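PDB 6OFQ: heme-binding protein A / AI-2 binding protein A from Helicobacter pylori SS1, which binds peptides in the periplasm, among them the tetrapeptide STSA, and probably delivers them to an ABC transporter for uptake. Local coordinates for residues W344-I350 with Y484-E489. Sequence-based numbering, arbitrary orientation.
Sequences WGYNYNI and YLKAQE
An irregular loop is fastened to a helix by two side-chain amides, in a type II periplasmic binding protein: residues 344-350, part of the connection from strand 332-334 to helix 357-366, pack along helix 477-494. CA to CA, Gly345 lies 6.3 Å from Tyr484, Asn347 5.4 Å from Leu485 and Ile350 7.1 Å from Glu489, so loop and helix advance together. Gly345, at phi/psi 91/-3, occupies a region where a CB would strike the preceding carbonyl. Gln488 (chi1 m, chi2 t) pairs with the loop backbone in both directions: NE2 donates to Gly345 O (2.8 Å), while OE1 accepts from Asn347 N (2.9 Å). Gln488 NE2 also donates to Tyr484 O (3.0 Å) of its own helix, the carbonyl that accepts from Gln488 N. Asn347, chi1 t, reciprocates: its ND2 donates to Leu485 O (3.1 Å) and to a water (2.8 Å), which donates to Glu489 OE2 (2.5 Å). An Asx turn holds that side chain, Asn349 N donating to Asn347 OD1 (2.9 Å). Apolar contacts flank the polar centre: Trp344 CH2 meets Tyr484 CE2 at 3.9 Å, with ring planes at 57°, and Ile350 CD1 sits 3.8 Å from Gln488 CB. Tyr484 OH is hydrogen-bonded to Arg480, and its side chain also touches Leu468 and Ala471 of helix 462-473.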
loop_
_atom_site.group_PDB
_atom_site.type_symbol
_atom_site.label_atom_id
_atom_site.label_comp_id
_atom_site.label_asym_id
_atom_site.label_seq_id
_atom_site.Cartn_x
_atom_site.Cartn_y
_atom_site.Cartn_z
ATOM N N TRP A 344 -8.357 13.223 -7.220
ATOM C CA TRP A 344 -8.690 13.901 -8.438
ATOM C C TRP A 344 -8.661 13.023 -9.680
ATOM O O TRP A 344 -7.953 12.002 -9.712
ATOM C CB TRP A 344 -7.768 15.094 -8.676
ATOM C CG TRP A 344 -6.299 14.787 -8.938
ATOM C CD1 TRP A 344 -5.340 14.604 -7.991
ATOM C CD2 TRP A 344 -5.686 14.514 -10.199
ATOM N NE1 TRP A 344 -4.121 14.326 -8.585
ATOM C CE2 TRP A 344 -4.314 14.276 -9.939
ATOM C CE3 TRP A 344 -6.139 14.470 -11.529
ATOM C CZ2 TRP A 344 -3.379 14.025 -10.917
ATOM C CZ3 TRP A 344 -5.146 14.221 -12.514
ATOM C CH2 TRP A 344 -3.839 13.955 -12.199
ATOM N N GLY A 345 -9.437 13.372 -10.708
ATOM C CA GLY A 345 -9.408 12.629 -11.955
ATOM C C GLY A 345 -10.396 11.485 -12.049
ATOM O O GLY A 345 -10.563 10.868 -13.105
ATOM N N TYR A 346 -11.138 11.226 -10.972
ATOM C CA TYR A 346 -12.150 10.198 -10.909
ATOM C C TYR A 346 -13.250 10.483 -11.920
ATOM O O TYR A 346 -13.664 11.651 -12.063
ATOM C CB TYR A 346 -12.788 10.177 -9.530
ATOM C CG TYR A 346 -13.805 9.110 -9.221
ATOM C CD1 TYR A 346 -15.171 9.283 -9.461
ATOM C CD2 TYR A 346 -13.416 7.936 -8.625
ATOM C CE1 TYR A 346 -16.112 8.346 -9.144
ATOM C CE2 TYR A 346 -14.341 6.920 -8.363
ATOM C CZ TYR A 346 -15.667 7.154 -8.563
ATOM O OH TYR A 346 -16.564 6.161 -8.266
ATOM N N ASN A 347 -13.680 9.450 -12.650
ATOM C CA ASN A 347 -14.637 9.651 -13.701
ATOM C C ASN A 347 -16.023 9.445 -13.081
ATOM O O ASN A 347 -16.523 8.320 -12.934
ATOM C CB ASN A 347 -14.386 8.687 -14.861
ATOM C CG ASN A 347 -15.213 9.029 -16.078
ATOM O OD1 ASN A 347 -16.330 9.520 -15.897
ATOM N ND2 ASN A 347 -14.731 8.776 -17.280
ATOM N N TYR A 348 -16.693 10.581 -12.863
ATOM C CA TYR A 348 -18.056 10.564 -12.284
ATOM C C TYR A 348 -19.118 10.248 -13.312
ATOM O O TYR A 348 -20.304 10.119 -12.910
ATOM C CB TYR A 348 -18.311 11.950 -11.662
ATOM C CG TYR A 348 -17.500 12.173 -10.420
ATOM C CD1 TYR A 348 -17.897 11.662 -9.200
ATOM C CD2 TYR A 348 -16.321 12.906 -10.487
ATOM C CE1 TYR A 348 -17.071 11.762 -8.085
ATOM C CE2 TYR A 348 -15.513 13.030 -9.367
ATOM C CZ TYR A 348 -15.928 12.507 -8.149
ATOM O OH TYR A 348 -15.045 12.610 -7.080
ATOM N N ASN A 349 -18.799 10.175 -14.595
ATOM C CA ASN A 349 -19.705 9.873 -15.671
ATOM C C ASN A 349 -19.930 8.406 -15.942
ATOM O O ASN A 349 -21.027 8.044 -16.325
ATOM C CB ASN A 349 -19.351 10.589 -16.961
ATOM C CG ASN A 349 -20.543 10.780 -17.877
ATOM O OD1 ASN A 349 -21.543 11.331 -17.446
ATOM N ND2 ASN A 349 -20.452 10.345 -19.118
ATOM N N ILE A 350 -19.049 7.540 -15.449
ATOM C CA ILE A 350 -19.225 6.121 -15.685
ATOM C C ILE A 350 -20.309 5.575 -14.746
ATOM O O ILE A 350 -20.341 5.891 -13.554
ATOM C CB ILE A 350 -17.886 5.431 -15.438
ATOM C CG1 ILE A 350 -16.919 5.872 -16.545
ATOM C CG2 ILE A 350 -17.973 3.908 -15.444
ATOM C CD1 ILE A 350 -15.529 5.374 -16.419
ATOM N N TYR A 484 -6.911 10.592 -17.996
ATOM C CA TYR A 484 -7.342 9.573 -17.044
ATOM C C TYR A 484 -8.847 9.276 -17.109
ATOM O O TYR A 484 -9.254 8.109 -16.950
ATOM C CB TYR A 484 -6.984 9.947 -15.606
ATOM C CG TYR A 484 -5.505 9.866 -15.310
ATOM C CD1 TYR A 484 -4.796 8.738 -15.696
ATOM C CD2 TYR A 484 -4.861 10.864 -14.636
ATOM C CE1 TYR A 484 -3.424 8.631 -15.396
ATOM C CE2 TYR A 484 -3.508 10.779 -14.394
ATOM C CZ TYR A 484 -2.779 9.645 -14.722
ATOM O OH TYR A 484 -1.416 9.606 -14.463
ATOM N N LEU A 485 -9.646 10.269 -17.508
ATOM C CA LEU A 485 -11.073 10.030 -17.714
ATOM C C LEU A 485 -11.267 8.982 -18.799
ATOM O O LEU A 485 -12.092 8.056 -18.675
ATOM C CB LEU A 485 -11.814 11.331 -17.988
ATOM C CG LEU A 485 -11.958 12.327 -16.871
ATOM C CD1 LEU A 485 -12.505 13.680 -17.296
ATOM C CD2 LEU A 485 -12.801 11.819 -15.733
ATOM N N LYS A 486 -10.533 9.146 -19.901
ATOM C CA LYS A 486 -10.654 8.222 -21.014
ATOM C C LYS A 486 -10.126 6.855 -20.591
ATOM O O LYS A 486 -10.723 5.826 -20.949
ATOM C CB LYS A 486 -9.904 8.717 -22.276
ATOM C CG LYS A 486 -10.429 10.002 -22.885
ATOM C CD LYS A 486 -9.577 10.520 -24.041
ATOM C CE LYS A 486 -10.147 11.892 -24.414
ATOM N NZ LYS A 486 -9.087 12.642 -25.143
ATOM N N ALA A 487 -9.009 6.813 -19.860
ATOM C CA ALA A 487 -8.512 5.527 -19.411
ATOM C C ALA A 487 -9.570 4.766 -18.593
ATOM O O ALA A 487 -9.715 3.541 -18.698
ATOM C CB ALA A 487 -7.189 5.671 -18.670
ATOM N N GLN A 488 -10.286 5.458 -17.713
ATOM C CA GLN A 488 -11.314 4.838 -16.886
ATOM C C GLN A 488 -12.422 4.285 -17.729
ATOM O O GLN A 488 -12.988 3.257 -17.389
ATOM C CB GLN A 488 -11.771 5.840 -15.844
ATOM C CG GLN A 488 -10.795 6.007 -14.707
ATOM C CD GLN A 488 -11.112 7.208 -13.846
ATOM O OE1 GLN A 488 -11.933 7.130 -12.935
ATOM N NE2 GLN A 488 -10.596 8.351 -14.254
ATOM N N GLU A 489 -12.761 4.958 -18.833
ATOM C CA GLU A 489 -13.712 4.343 -19.746
ATOM C C GLU A 489 -13.307 2.992 -20.308
ATOM O O GLU A 489 -14.094 2.048 -20.455
ATOM C CB GLU A 489 -14.038 5.283 -20.923
ATOM C CG GLU A 489 -14.649 6.602 -20.550
ATOM C CD GLU A 489 -14.770 7.493 -21.790
ATOM O OE1 GLU A 489 -14.267 7.270 -22.936
ATOM O OE2 GLU A 489 -15.346 8.557 -21.536
HETATM O O HOH W 1 -16.435 9.322 -19.414
#